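Local coordinates for protein nicotinate phosphoribosyltransferase (Porphyromonas gingivalis, PDB 2IM5) that probably catalyses the ATP-dependent synthesis of nicotinate D-ribonucleotide from nicotinate and phosphoribosyl pyrophosphate, the entry step of NAD biosynthesis from nicotinate, at residues A28-F34 with I107-L113; E120-A125 with M167-F171; W215-H219 with V231-W236; K350-C354 with H363-K367. Numbering follows the deposited sequence.

Interaction 1: residues A28-F34 with I107-L113; sequences AYGEFRF and IRAQGLL
Segments 28-34 and 107-113 run antiparallel as neighbours in a five-stranded antiparallel sheet, with strand axes 4.6 Å apart at 167°. Gly-30/Gly-111 and Phe-32/Ala-109 form hydrogen-bonded pairs (Gly-30 N to Gly-111 O and Phe-32 N to Ala-109 O, both 2.9 Å); Glu-31/Gln-110 and Arg-33/Arg-108 are non-hydrogen-bonded pairs. At Gly-111 (phi 158°, psi -160°), where a CB would jam against the preceding carbonyl, the chain turns a corner. Leu-112 occupies the N-cap position, right before a helix, and Leu-113 N still reaches Ala-28 O at 2.9 Å. Phe-32 (chi1 m) and Ala-109 share one face, with Phe-32 CE2 3.8 Å from Leu-113 CD1. The other face is polar: Arg-33 NE makes a salt bridge to Glu-31 OE1 (2.6 Å), and its guanidinium lies flat on that of Arg-108, centres 3.7 Å apart. These like charges are offset by Glu-31 and by Asp-106, which pairs with Arg-108. At the corner, Leu-112 CD2 sits 4.1 Å from the Tyr-29 ring centroid, a CH-pi contact over the face.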
loop_
_atom_site.group_PDB
_atom_site.type_symbol
_atom_site.label_atom_id
_atom_site.label_comp_id
_atom_site.label_asym_id
_atom_site.label_seq_id
_atom_site.Cartn_x
_atom_site.Cartn_y
_atom_site.Cartn_z
ATOM N N ALA A 28 13.519 -4.077 15.664
ATOM C CA ALA A 28 13.271 -2.715 15.221
ATOM C C ALA A 28 11.996 -2.110 15.788
ATOM O O ALA A 28 11.027 -2.815 16.064
ATOM C CB ALA A 28 13.238 -2.664 13.696
ATOM N N TYR A 29 12.020 -0.794 15.959
ATOM C CA TYR A 29 10.878 -0.035 16.446
ATOM C C TYR A 29 10.513 0.978 15.377
ATOM O O TYR A 29 11.344 1.378 14.560
ATOM C CB TYR A 29 11.221 0.711 17.738
ATOM C CG TYR A 29 11.146 -0.144 18.977
ATOM C CD1 TYR A 29 10.006 -0.140 19.776
ATOM C CD2 TYR A 29 12.207 -0.976 19.338
ATOM C CE1 TYR A 29 9.922 -0.944 20.908
ATOM C CE2 TYR A 29 12.132 -1.784 20.467
ATOM C CZ TYR A 29 10.988 -1.762 21.243
ATOM O OH TYR A 29 10.905 -2.564 22.351
ATOM N N GLY A 30 9.260 1.394 15.380
ATOM C CA GLY A 30 8.835 2.382 14.410
ATOM C C GLY A 30 7.663 3.174 14.938
ATOM O O GLY A 30 6.969 2.727 15.857
ATOM N N GLU A 31 7.470 4.368 14.390
ATOM C CA GLU A 31 6.335 5.195 14.760
ATOM C C GLU A 31 5.625 5.624 13.488
ATOM O O GLU A 31 6.227 6.260 12.613
ATOM C CB GLU A 31 6.737 6.464 15.518
ATOM C CG GLU A 31 5.492 7.308 15.853
ATOM C CD GLU A 31 5.803 8.664 16.486
ATOM O OE1 GLU A 31 6.436 9.518 15.823
ATOM O OE2 GLU A 31 5.403 8.870 17.652
ATOM N N PHE A 32 4.349 5.267 13.386
ATOM C CA PHE A 32 3.539 5.639 12.242
ATOM C C PHE A 32 2.704 6.851 12.647
ATOM O O PHE A 32 2.190 6.917 13.770
ATOM C CB PHE A 32 2.619 4.481 11.844
ATOM C CG PHE A 32 3.310 3.395 11.060
ATOM C CD1 PHE A 32 3.223 3.357 9.666
ATOM C CD2 PHE A 32 4.071 2.427 11.708
ATOM C CE1 PHE A 32 3.884 2.372 8.933
ATOM C CE2 PHE A 32 4.738 1.439 10.984
ATOM C CZ PHE A 32 4.643 1.412 9.592
ATOM N N ARG A 33 2.578 7.810 11.742
ATOM C CA ARG A 33 1.789 8.997 12.029
ATOM C C ARG A 33 0.694 9.219 11.001
ATOM O O ARG A 33 0.934 9.188 9.799
ATOM C CB ARG A 33 2.679 10.239 12.096
ATOM C CG ARG A 33 3.631 10.227 13.275
ATOM C CD ARG A 33 4.356 11.550 13.414
ATOM N NE ARG A 33 5.349 11.494 14.479
ATOM C CZ ARG A 33 6.106 12.517 14.853
ATOM N NH1 ARG A 33 5.984 13.695 14.251
ATOM N NH2 ARG A 33 7.000 12.354 15.819
ATOM N N PHE A 34 -0.518 9.429 11.499
ATOM C CA PHE A 34 -1.675 9.693 10.660
ATOM C C PHE A 34 -1.561 11.128 10.162
ATOM O O PHE A 34 -1.161 12.013 10.910
ATOM C CB PHE A 34 -2.951 9.544 11.488
ATOM C CG PHE A 34 -4.183 10.070 10.809
ATOM C CD1 PHE A 34 -4.902 9.274 9.923
ATOM C CD2 PHE A 34 -4.628 11.367 11.058
ATOM C CE1 PHE A 34 -6.048 9.761 9.292
ATOM C CE2 PHE A 34 -5.768 11.863 10.433
ATOM C CZ PHE A 34 -6.480 11.053 9.548
ATOM N N ILE A 107 -2.989 10.728 15.102
ATOM C CA ILE A 107 -2.921 9.334 15.523
ATOM C C ILE A 107 -1.518 8.774 15.331
ATOM O O ILE A 107 -0.913 8.916 14.263
ATOM C CB ILE A 107 -3.902 8.459 14.732
ATOM C CG1 ILE A 107 -5.317 9.024 14.853
ATOM C CG2 ILE A 107 -3.872 7.034 15.272
ATOM C CD1 ILE A 107 -6.308 8.338 13.968
ATOM N N ARG A 108 -1.002 8.132 16.369
ATOM C CA ARG A 108 0.332 7.559 16.297
ATOM C C ARG A 108 0.375 6.149 16.858
ATOM O O ARG A 108 -0.143 5.885 17.945
ATOM C CB ARG A 108 1.323 8.441 17.057
ATOM C CG ARG A 108 1.186 9.898 16.675
ATOM C CD ARG A 108 2.322 10.749 17.169
ATOM N NE ARG A 108 2.128 12.123 16.720
ATOM C CZ ARG A 108 3.050 13.076 16.783
ATOM N NH1 ARG A 108 4.254 12.813 17.277
ATOM N NH2 ARG A 108 2.765 14.296 16.346
ATOM N N ALA A 109 0.979 5.249 16.086
ATOM C CA ALA A 109 1.145 3.861 16.481
ATOM C C ALA A 109 2.650 3.682 16.629
ATOM O O ALA A 109 3.399 3.832 15.663
ATOM C CB ALA A 109 0.602 2.932 15.407
ATOM N N GLN A 110 3.095 3.387 17.841
ATOM C CA GLN A 110 4.517 3.212 18.089
ATOM C C GLN A 110 4.778 1.918 18.843
ATOM O O GLN A 110 4.027 1.552 19.738
ATOM C CB GLN A 110 5.064 4.398 18.883
ATOM C CG GLN A 110 6.562 4.369 19.032
ATOM C CD GLN A 110 7.104 5.556 19.804
ATOM O OE1 GLN A 110 6.901 6.716 19.421
ATOM N NE2 GLN A 110 7.808 5.273 20.896
ATOM N N GLY A 111 5.849 1.234 18.463
ATOM C CA GLY A 111 6.212 -0.024 19.086
ATOM C C GLY A 111 7.101 -0.830 18.144
ATOM O O GLY A 111 7.710 -0.278 17.232
ATOM N N LEU A 112 7.191 -2.135 18.363
ATOM C CA LEU A 112 8.009 -2.979 17.500
ATOM C C LEU A 112 7.456 -2.855 16.086
ATOM O O LEU A 112 6.250 -2.976 15.862
ATOM C CB LEU A 112 7.960 -4.424 17.989
ATOM C CG LEU A 112 8.673 -4.625 19.340
ATOM C CD1 LEU A 112 8.097 -5.818 20.064
ATOM C CD2 LEU A 112 10.183 -4.795 19.116
ATOM N N LEU A 113 8.341 -2.600 15.133
ATOM C CA LEU A 113 7.938 -2.410 13.748
ATOM C C LEU A 113 7.125 -3.553 13.127
ATOM O O LEU A 113 6.121 -3.294 12.448
ATOM C CB LEU A 113 9.174 -2.097 12.899
ATOM C CG LEU A 113 9.006 -1.693 11.424
ATOM C CD1 LEU A 113 7.889 -0.675 11.255
ATOM C CD2 LEU A 113 10.323 -1.094 10.922
HETATM O O HOH W 1 -1.148 11.864 13.499
#

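Interaction 2: residues E120-A125 with M167-F171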
loop_
_atom_site.group_PDB
_atom_site.type_symbol
_atom_site.label_atom_id
_atom_site.label_comp_id
_atom_site.label_asym_id
_atom_site.label_seq_id
_atom_site.Cartn_x
_atom_site.Cartn_y
_atom_site.Cartn_z
ATOM N N GLU A 120 -1.637 0.343 10.209
ATOM C CA GLU A 120 -1.912 1.274 9.110
ATOM C C GLU A 120 -3.222 1.167 8.336
ATOM O O GLU A 120 -4.075 2.055 8.430
ATOM C CB GLU A 120 -0.774 1.276 8.087
ATOM C CG GLU A 120 -0.917 2.416 7.067
ATOM C CD GLU A 120 -0.250 2.126 5.729
ATOM O OE1 GLU A 120 0.402 1.068 5.609
ATOM O OE2 GLU A 120 -0.381 2.951 4.794
ATOM N N THR A 121 -3.363 0.103 7.551
ATOM C CA THR A 121 -4.551 -0.080 6.730
ATOM C C THR A 121 -5.863 -0.148 7.512
ATOM O O THR A 121 -6.822 0.532 7.161
ATOM C CB THR A 121 -4.406 -1.326 5.816
ATOM O OG1 THR A 121 -3.373 -1.088 4.848
ATOM C CG2 THR A 121 -5.706 -1.601 5.068
ATOM N N PRO A 122 -5.926 -0.969 8.577
ATOM C CA PRO A 122 -7.164 -1.059 9.355
ATOM C C PRO A 122 -7.584 0.299 9.930
ATOM O O PRO A 122 -8.753 0.684 9.849
ATOM C CB PRO A 122 -6.809 -2.061 10.450
ATOM C CG PRO A 122 -5.782 -2.931 9.793
ATOM C CD PRO A 122 -4.928 -1.938 9.066
ATOM N N ILE A 123 -6.631 1.026 10.508
ATOM C CA ILE A 123 -6.935 2.335 11.082
ATOM C C ILE A 123 -7.460 3.323 10.043
ATOM O O ILE A 123 -8.423 4.040 10.303
ATOM C CB ILE A 123 -5.702 2.940 11.804
ATOM C CG1 ILE A 123 -5.431 2.148 13.090
ATOM C CG2 ILE A 123 -5.943 4.420 12.124
ATOM C CD1 ILE A 123 -4.285 2.692 13.938
ATOM N N LEU A 124 -6.840 3.362 8.869
ATOM C CA LEU A 124 -7.300 4.272 7.830
ATOM C C LEU A 124 -8.700 3.876 7.350
ATOM O O LEU A 124 -9.558 4.737 7.136
ATOM C CB LEU A 124 -6.315 4.288 6.654
ATOM C CG LEU A 124 -4.977 4.994 6.924
ATOM C CD1 LEU A 124 -4.019 4.727 5.777
ATOM C CD2 LEU A 124 -5.196 6.488 7.113
ATOM N N ALA A 125 -8.932 2.574 7.191
ATOM C CA ALA A 125 -10.235 2.089 6.740
ATOM C C ALA A 125 -11.293 2.412 7.791
ATOM O O ALA A 125 -12.427 2.732 7.456
ATOM C CB ALA A 125 -10.189 0.588 6.498
ATOM N N MET A 167 -8.599 -0.336 -0.382
ATOM C CA MET A 167 -9.031 -0.537 0.993
ATOM C C MET A 167 -8.902 0.665 1.937
ATOM O O MET A 167 -9.873 1.071 2.570
ATOM C CB MET A 167 -8.298 -1.741 1.593
ATOM C CG MET A 167 -8.297 -1.772 3.111
ATOM S SD MET A 167 -8.131 -3.435 3.780
ATOM C CE MET A 167 -9.059 -3.239 5.286
ATOM N N ARG A 168 -7.708 1.233 2.028
ATOM C CA ARG A 168 -7.482 2.351 2.931
ATOM C C ARG A 168 -8.448 3.528 2.840
ATOM O O ARG A 168 -8.727 4.169 3.851
ATOM C CB ARG A 168 -6.049 2.845 2.790
ATOM C CG ARG A 168 -5.057 1.951 3.510
ATOM C CD ARG A 168 -3.625 2.352 3.192
ATOM N NE ARG A 168 -3.362 2.193 1.768
ATOM C CZ ARG A 168 -2.243 2.570 1.169
ATOM N NH1 ARG A 168 -1.270 3.133 1.875
ATOM N NH2 ARG A 168 -2.097 2.384 -0.137
ATOM N N ARG A 169 -8.968 3.809 1.649
ATOM C CA ARG A 169 -9.899 4.924 1.492
ATOM C C ARG A 169 -11.299 4.524 1.045
ATOM O O ARG A 169 -12.055 5.358 0.550
ATOM C CB ARG A 169 -9.327 5.948 0.516
ATOM C CG ARG A 169 -8.120 6.660 1.082
ATOM C CD ARG A 169 -7.571 7.694 0.132
ATOM N NE ARG A 169 -6.377 8.306 0.699
ATOM C CZ ARG A 169 -5.691 9.276 0.108
ATOM N NH1 ARG A 169 -6.087 9.743 -1.071
ATOM N NH2 ARG A 169 -4.610 9.775 0.693
ATOM N N ARG A 170 -11.641 3.252 1.221
ATOM C CA ARG A 170 -12.959 2.765 0.836
ATOM C C ARG A 170 -14.049 3.522 1.606
ATOM O O ARG A 170 -13.805 4.021 2.708
ATOM C CB ARG A 170 -13.066 1.273 1.136
ATOM C CG ARG A 170 -13.030 0.929 2.622
ATOM C CD ARG A 170 -12.930 -0.578 2.835
ATOM N NE ARG A 170 -12.935 -0.950 4.249
ATOM C CZ ARG A 170 -12.611 -2.158 4.698
ATOM N NH1 ARG A 170 -12.258 -3.112 3.841
ATOM N NH2 ARG A 170 -12.629 -2.412 5.999
ATOM N N PHE A 171 -15.244 3.610 1.025
ATOM C CA PHE A 171 -16.355 4.282 1.688
ATOM C C PHE A 171 -16.707 3.453 2.920
ATOM O O PHE A 171 -16.970 3.989 3.993
ATOM C CB PHE A 171 -17.572 4.367 0.758
ATOM C CG PHE A 171 -18.739 5.118 1.353
ATOM C CD1 PHE A 171 -18.822 6.506 1.249
ATOM C CD2 PHE A 171 -19.743 4.439 2.030
ATOM C CE1 PHE A 171 -19.895 7.202 1.813
ATOM C CE2 PHE A 171 -20.818 5.124 2.600
ATOM C CZ PHE A 171 -20.893 6.506 2.488
HETATM O O HOH W 2 -13.853 0.269 6.746
#
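A type I beta turn, Met-167 to Arg-170, in the loop between strand 162-164 of the parallel, TIM-barrel-related sheet and helix 173-186, packs against the first turns of helix 120-134. The turn closes through Arg-170 N to Met-167 O (3.1 Å). Across to residues 120-125 the polar links are a salt bridge and a bridging water, and further along the helix Ser-128 OG bonds Arg-170 O. Arg-168 NH1 donates to Glu-120 OE2 at 3.1 Å in the salt bridge, while the other oxygen, Glu-120 OE1, is taken by Tyr-13 and Lys-14. Thr-121 OG1 is satisfied by Asp-11. Arg-170 spreads its donors widely: NH1 pairs with Glu-176, NH2 with Asp-9, and NE donates a hydrogen bond to water 2 (2.9 Å), which in turn donates to Ala-125 O (2.9 Å). One polar approach is unproductive, since Leu-124 O and Arg-168 O, both acceptors, lie 3.4 Å apart. Alongside these polar links the fit is close: Leu-124 CD1 lies 3.5 Å from Arg-168 CD, and Thr-121 CG2 only 3.3 Å from Met-167 CG.

Interaction 3: residues W215-H219 with V231-W236; sequences WIQFH and VAMEDW
A small residue at a helix crossing lets large neighbours gather round it, and here Ala-232 plays that part. Its CB meets Ile-216 CD1 at 3.3 Å, the isoleucine using m for both chi angles, and lies 4.0 Å from Trp-215 CD1. Ala-232 CA stands 3.7 Å from the centroid of the His-219 ring, almost exactly on the ring normal, a CH-pi contact. The CA atoms of Ile-216 and Ala-232 are 5.5 Å apart, the nearest CA pair of the two segments. Next outward, Trp-215 (chi1 t) receives the edge of Trp-236 (chi1 t) on its face: the five-membered ring of Trp-215 and the six-membered ring of Trp-236 have centroids 5.1 Å apart and planes at 64°. Both segments are helical, with axes 9.4 Å apart crossing at 119°. They belong to successive helices, 213-223 and 228-240, lying in sequence between the two outermost strands of the parallel sheet, 206-207 and 246-248. Asp-235 CB lies 3.6 Å from Trp-215 CZ2. Trp-215 NE1 donates to Ala-232 O (3.0 Å), a carbonyl that also accepts the helical bond from Trp-236 N (3.0 Å). The indole nitrogen of Trp-236, NE1, turns to Leu-244 O.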
loop_
_atom_site.group_PDB
_atom_site.type_symbol
_atom_site.label_atom_id
_atom_site.label_comp_id
_atom_site.label_asym_id
_atom_site.label_seq_id
_atom_site.Cartn_x
_atom_site.Cartn_y
_atom_site.Cartn_z
ATOM N N TRP A 215 9.168 -0.051 3.473
ATOM C CA TRP A 215 10.261 -1.020 3.460
ATOM C C TRP A 215 11.540 -0.334 3.009
ATOM O O TRP A 215 12.577 -0.475 3.646
ATOM C CB TRP A 215 9.925 -2.188 2.526
ATOM C CG TRP A 215 11.015 -3.214 2.379
ATOM C CD1 TRP A 215 11.715 -3.505 1.239
ATOM C CD2 TRP A 215 11.514 -4.106 3.396
ATOM N NE1 TRP A 215 12.610 -4.521 1.481
ATOM C CE2 TRP A 215 12.509 -4.907 2.793
ATOM C CE3 TRP A 215 11.216 -4.303 4.751
ATOM C CZ2 TRP A 215 13.208 -5.893 3.499
ATOM C CZ3 TRP A 215 11.914 -5.283 5.459
ATOM C CH2 TRP A 215 12.900 -6.067 4.828
ATOM N N ILE A 216 11.459 0.431 1.924
ATOM C CA ILE A 216 12.626 1.147 1.410
ATOM C C ILE A 216 13.022 2.262 2.378
ATOM O O ILE A 216 14.193 2.472 2.659
ATOM C CB ILE A 216 12.342 1.804 0.043
ATOM C CG1 ILE A 216 11.735 0.794 -0.928
ATOM C CG2 ILE A 216 13.620 2.379 -0.526
ATOM C CD1 ILE A 216 12.607 -0.361 -1.227
ATOM N N GLN A 217 12.026 2.992 2.866
ATOM C CA GLN A 217 12.255 4.098 3.793
ATOM C C GLN A 217 12.953 3.638 5.076
ATOM O O GLN A 217 13.800 4.338 5.617
ATOM C CB GLN A 217 10.922 4.739 4.140
ATOM C CG GLN A 217 10.301 5.514 3.005
ATOM C CD GLN A 217 8.962 6.108 3.403
ATOM O OE1 GLN A 217 7.956 5.403 3.470
ATOM N NE2 GLN A 217 8.951 7.403 3.700
ATOM N N PHE A 218 12.574 2.463 5.570
ATOM C CA PHE A 218 13.196 1.926 6.772
ATOM C C PHE A 218 14.686 1.761 6.478
ATOM O O PHE A 218 15.531 2.171 7.272
ATOM C CB PHE A 218 12.581 0.573 7.135
ATOM C CG PHE A 218 13.292 -0.137 8.248
ATOM C CD1 PHE A 218 13.182 0.313 9.562
ATOM C CD2 PHE A 218 14.091 -1.253 7.983
ATOM C CE1 PHE A 218 13.856 -0.338 10.599
ATOM C CE2 PHE A 218 14.769 -1.909 9.014
ATOM C CZ PHE A 218 14.652 -1.454 10.321
ATOM N N HIS A 219 14.996 1.181 5.316
ATOM C CA HIS A 219 16.383 0.953 4.926
ATOM C C HIS A 219 17.134 2.268 4.739
ATOM O O HIS A 219 18.322 2.359 5.041
ATOM C CB HIS A 219 16.435 0.107 3.645
ATOM C CG HIS A 219 16.088 -1.334 3.867
ATOM N ND1 HIS A 219 17.042 -2.308 4.072
ATOM C CD2 HIS A 219 14.890 -1.959 3.964
ATOM C CE1 HIS A 219 16.448 -3.468 4.286
ATOM N NE2 HIS A 219 15.142 -3.284 4.226
ATOM N N VAL A 231 20.047 -2.301 -0.742
ATOM C CA VAL A 231 19.903 -3.199 0.404
ATOM C C VAL A 231 18.446 -3.627 0.620
ATOM O O VAL A 231 18.180 -4.752 1.058
ATOM C CB VAL A 231 20.438 -2.548 1.684
ATOM C CG1 VAL A 231 20.400 -3.551 2.834
ATOM C CG2 VAL A 231 21.865 -2.080 1.460
ATOM N N ALA A 232 17.505 -2.737 0.322
ATOM C CA ALA A 232 16.094 -3.079 0.468
ATOM C C ALA A 232 15.753 -4.244 -0.478
ATOM O O ALA A 232 15.070 -5.189 -0.087
ATOM C CB ALA A 232 15.217 -1.868 0.152
ATOM N N MET A 233 16.240 -4.177 -1.715
ATOM C CA MET A 233 15.984 -5.243 -2.683
ATOM C C MET A 233 16.689 -6.550 -2.269
ATOM O O MET A 233 16.101 -7.626 -2.360
ATOM C CB MET A 233 16.438 -4.827 -4.096
ATOM C CG MET A 233 15.533 -3.792 -4.787
ATOM S SD MET A 233 16.006 -3.438 -6.515
ATOM C CE MET A 233 14.690 -3.994 -7.312
ATOM N N GLU A 234 17.942 -6.455 -1.821
ATOM C CA GLU A 234 18.680 -7.644 -1.396
ATOM C C GLU A 234 17.983 -8.314 -0.214
ATOM O O GLU A 234 17.896 -9.541 -0.158
ATOM C CB GLU A 234 20.120 -7.289 -1.007
ATOM C CG GLU A 234 21.032 -7.012 -2.190
ATOM C CD GLU A 234 21.452 -8.290 -2.910
ATOM O OE1 GLU A 234 22.373 -8.976 -2.417
ATOM O OE2 GLU A 234 20.859 -8.616 -3.958
ATOM N N ASP A 235 17.487 -7.511 0.727
ATOM C CA ASP A 235 16.795 -8.066 1.882
ATOM C C ASP A 235 15.465 -8.690 1.472
ATOM O O ASP A 235 15.066 -9.720 2.012
ATOM C CB ASP A 235 16.577 -6.986 2.955
ATOM C CG ASP A 235 17.874 -6.606 3.667
ATOM O OD1 ASP A 235 18.883 -7.321 3.482
ATOM O OD2 ASP A 235 17.894 -5.607 4.418
ATOM N N TRP A 236 14.780 -8.074 0.510
ATOM C CA TRP A 236 13.505 -8.612 0.051
ATOM C C TRP A 236 13.730 -9.984 -0.595
ATOM O O TRP A 236 12.928 -10.913 -0.429
ATOM C CB TRP A 236 12.859 -7.652 -0.951
ATOM C CG TRP A 236 11.431 -7.982 -1.277
ATOM C CD1 TRP A 236 10.968 -8.576 -2.409
ATOM C CD2 TRP A 236 10.278 -7.714 -0.464
ATOM N NE1 TRP A 236 9.596 -8.695 -2.361
ATOM C CE2 TRP A 236 9.147 -8.171 -1.179
ATOM C CE3 TRP A 236 10.091 -7.130 0.797
ATOM C CZ2 TRP A 236 7.848 -8.063 -0.677
ATOM C CZ3 TRP A 236 8.795 -7.020 1.297
ATOM C CH2 TRP A 236 7.690 -7.483 0.561
#

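Interaction 4: residues K350-C354 with H363-K367; sequences KLWKC and HYCVK
Three backbone hydrogen bonds fix the pairing of 350-354 with 363-367. Cys-354 and His-363 form an antiparallel hydrogen-bonded pair (Cys-354 N to His-363 O 2.9 Å, His-363 N to Cys-354 O 2.8 Å), and Cys-365 N donates to Trp-352 O at 3.0 Å. Lys-353 and Tyr-364 between them make a non-hydrogen-bonded pair, CA atoms 4.2 Å apart. Past Cys-365 water takes over: one molecule donates to Leu-351 O (3.1 Å) and Cys-365 O (3.2 Å), another to Trp-352 O (3.1 Å) and Cys-365 O (2.7 Å). On its other edge strand 350-354 carries a classic beta bulge, Trp-352 and Lys-353 both facing Glu-31; Trp-352, at phi -95° and psi -33°, departs from extended geometry to make it. The side chains then pack in two groups. Cys-365 (chi1 m) brings SG to 3.7 Å from Cys-354 SG, too far for a disulfide, and to 3.8 Å from Leu-351 CD2. Trp-352 (chi1 t) meets Tyr-364 obliquely, ring centroids 5.5 Å apart, and Lys-353 CB lies 3.9 Å from Tyr-364 CD1. This beta hairpin ends the five-stranded antiparallel sheet: strand 29-36 flanks 347-355 on the side away from 363-364, Cys-354 packs on helix 213-223, and Tyr-364 and Val-366 touch helix 379-389.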
loop_
_atom_site.group_PDB
_atom_site.type_symbol
_atom_site.label_atom_id
_atom_site.label_comp_id
_atom_site.label_asym_id
_atom_site.label_seq_id
_atom_site.Cartn_x
_atom_site.Cartn_y
_atom_site.Cartn_z
ATOM N N LYS A 350 1.871 7.234 7.648
ATOM C CA LYS A 350 3.210 6.828 7.252
ATOM C C LYS A 350 4.224 6.587 8.356
ATOM O O LYS A 350 4.114 7.137 9.455
ATOM C CB LYS A 350 3.786 7.870 6.292
ATOM C CG LYS A 350 2.912 8.163 5.084
ATOM C CD LYS A 350 2.608 6.893 4.303
ATOM C CE LYS A 350 1.769 7.186 3.066
ATOM N NZ LYS A 350 1.314 5.938 2.393
ATOM N N LEU A 351 5.220 5.762 8.039
ATOM C CA LEU A 351 6.302 5.477 8.970
ATOM C C LEU A 351 7.052 6.796 9.057
ATOM O O LEU A 351 7.603 7.269 8.066
ATOM C CB LEU A 351 7.223 4.388 8.412
ATOM C CG LEU A 351 8.414 4.037 9.307
ATOM C CD1 LEU A 351 7.906 3.547 10.656
ATOM C CD2 LEU A 351 9.281 2.976 8.629
ATOM N N TRP A 352 7.066 7.391 10.237
ATOM C CA TRP A 352 7.720 8.677 10.436
ATOM C C TRP A 352 9.156 8.581 10.944
ATOM O O TRP A 352 9.989 9.426 10.628
ATOM C CB TRP A 352 6.889 9.520 11.405
ATOM C CG TRP A 352 7.291 10.957 11.419
ATOM C CD1 TRP A 352 8.088 11.582 12.333
ATOM C CD2 TRP A 352 6.951 11.940 10.438
ATOM N NE1 TRP A 352 8.270 12.902 11.976
ATOM C CE2 TRP A 352 7.582 13.145 10.817
ATOM C CE3 TRP A 352 6.173 11.916 9.269
ATOM C CZ2 TRP A 352 7.461 14.322 10.071
ATOM C CZ3 TRP A 352 6.048 13.084 8.525
ATOM C CH2 TRP A 352 6.691 14.273 8.931
ATOM N N LYS A 353 9.430 7.563 11.747
ATOM C CA LYS A 353 10.768 7.353 12.287
ATOM C C LYS A 353 10.912 5.911 12.755
ATOM O O LYS A 353 9.911 5.220 12.986
ATOM C CB LYS A 353 11.037 8.317 13.443
ATOM C CG LYS A 353 10.143 8.121 14.644
ATOM C CD LYS A 353 10.509 9.093 15.761
ATOM C CE LYS A 353 9.684 8.825 17.007
ATOM N NZ LYS A 353 9.996 9.778 18.102
ATOM N N CYS A 354 12.153 5.463 12.893
ATOM C CA CYS A 354 12.426 4.102 13.309
ATOM C C CYS A 354 13.809 3.982 13.935
ATOM O O CYS A 354 14.599 4.928 13.931
ATOM C CB CYS A 354 12.357 3.175 12.095
ATOM S SG CYS A 354 13.493 3.646 10.767
ATOM N N HIS A 363 15.597 7.499 13.980
ATOM C CA HIS A 363 16.024 8.010 12.685
ATOM C C HIS A 363 14.760 8.344 11.901
ATOM O O HIS A 363 13.866 7.508 11.766
ATOM C CB HIS A 363 16.834 6.947 11.935
ATOM C CG HIS A 363 18.061 6.498 12.665
ATOM N ND1 HIS A 363 19.191 7.281 12.774
ATOM C CD2 HIS A 363 18.319 5.365 13.361
ATOM C CE1 HIS A 363 20.093 6.649 13.506
ATOM N NE2 HIS A 363 19.588 5.485 13.875
ATOM N N TYR A 364 14.677 9.571 11.399
ATOM C CA TYR A 364 13.518 9.997 10.623
ATOM C C TYR A 364 13.509 9.371 9.241
ATOM O O TYR A 364 14.563 9.173 8.641
ATOM C CB TYR A 364 13.495 11.515 10.465
ATOM C CG TYR A 364 13.145 12.244 11.731
ATOM C CD1 TYR A 364 11.974 11.936 12.426
ATOM C CD2 TYR A 364 13.980 13.241 12.242
ATOM C CE1 TYR A 364 11.635 12.599 13.604
ATOM C CE2 TYR A 364 13.651 13.916 13.423
ATOM C CZ TYR A 364 12.477 13.586 14.097
ATOM O OH TYR A 364 12.148 14.237 15.270
ATOM N N CYS A 365 12.308 9.068 8.752
ATOM C CA CYS A 365 12.132 8.485 7.428
ATOM C C CYS A 365 11.570 9.549 6.497
ATOM O O CYS A 365 10.768 10.385 6.910
ATOM C CB CYS A 365 11.150 7.306 7.474
ATOM S SG CYS A 365 11.653 5.906 8.513
ATOM N N VAL A 366 11.993 9.531 5.240
ATOM C CA VAL A 366 11.487 10.493 4.282
ATOM C C VAL A 366 11.140 9.787 2.983
ATOM O O VAL A 366 11.534 8.644 2.755
ATOM C CB VAL A 366 12.515 11.615 3.981
ATOM C CG1 VAL A 366 12.929 12.305 5.264
ATOM C CG2 VAL A 366 13.723 11.047 3.279
ATOM N N LYS A 367 10.383 10.480 2.144
ATOM C CA LYS A 367 9.976 9.967 0.843
ATOM C C LYS A 367 9.990 11.159 -0.099
ATOM O O LYS A 367 9.461 12.214 0.238
ATOM C CB LYS A 367 8.569 9.375 0.909
ATOM C CG LYS A 367 8.061 8.916 -0.444
ATOM C CD LYS A 367 6.624 8.460 -0.363
ATOM C CE LYS A 367 6.027 8.333 -1.754
ATOM N NZ LYS A 367 4.570 8.025 -1.680
HETATM O O HOH W 3 7.786 9.675 6.141
HETATM O O HOH W 4 10.160 12.035 9.010
#

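The four contacts show how one sheet can tie together distant parts of a chain. Interactions 1 and 4, centres 10 Å apart, share it directly: Glu-31 O lies 2.8 Å from Trp-352 N and Arg-33 N 2.8 Å from Lys-350 O. Interaction 2 meets interaction 1 through Phe-34 CD1 and Leu-124 CD2 (4.0 Å). Phe-218 of interaction 3 touches both sheet contacts, its CD1 lying 3.5 Å from Leu-113 CD2 and 3.6 Å from Cys-354 SG. Interactions 2 and 3 stay about 9 Å apart at their nearest atoms. His-213, predicted to become phosphorylated but unmodified here, begins helix 213-223 and is touched by Lys-367, which places interactions 3 and 4 beside this predicted phosphorylation site.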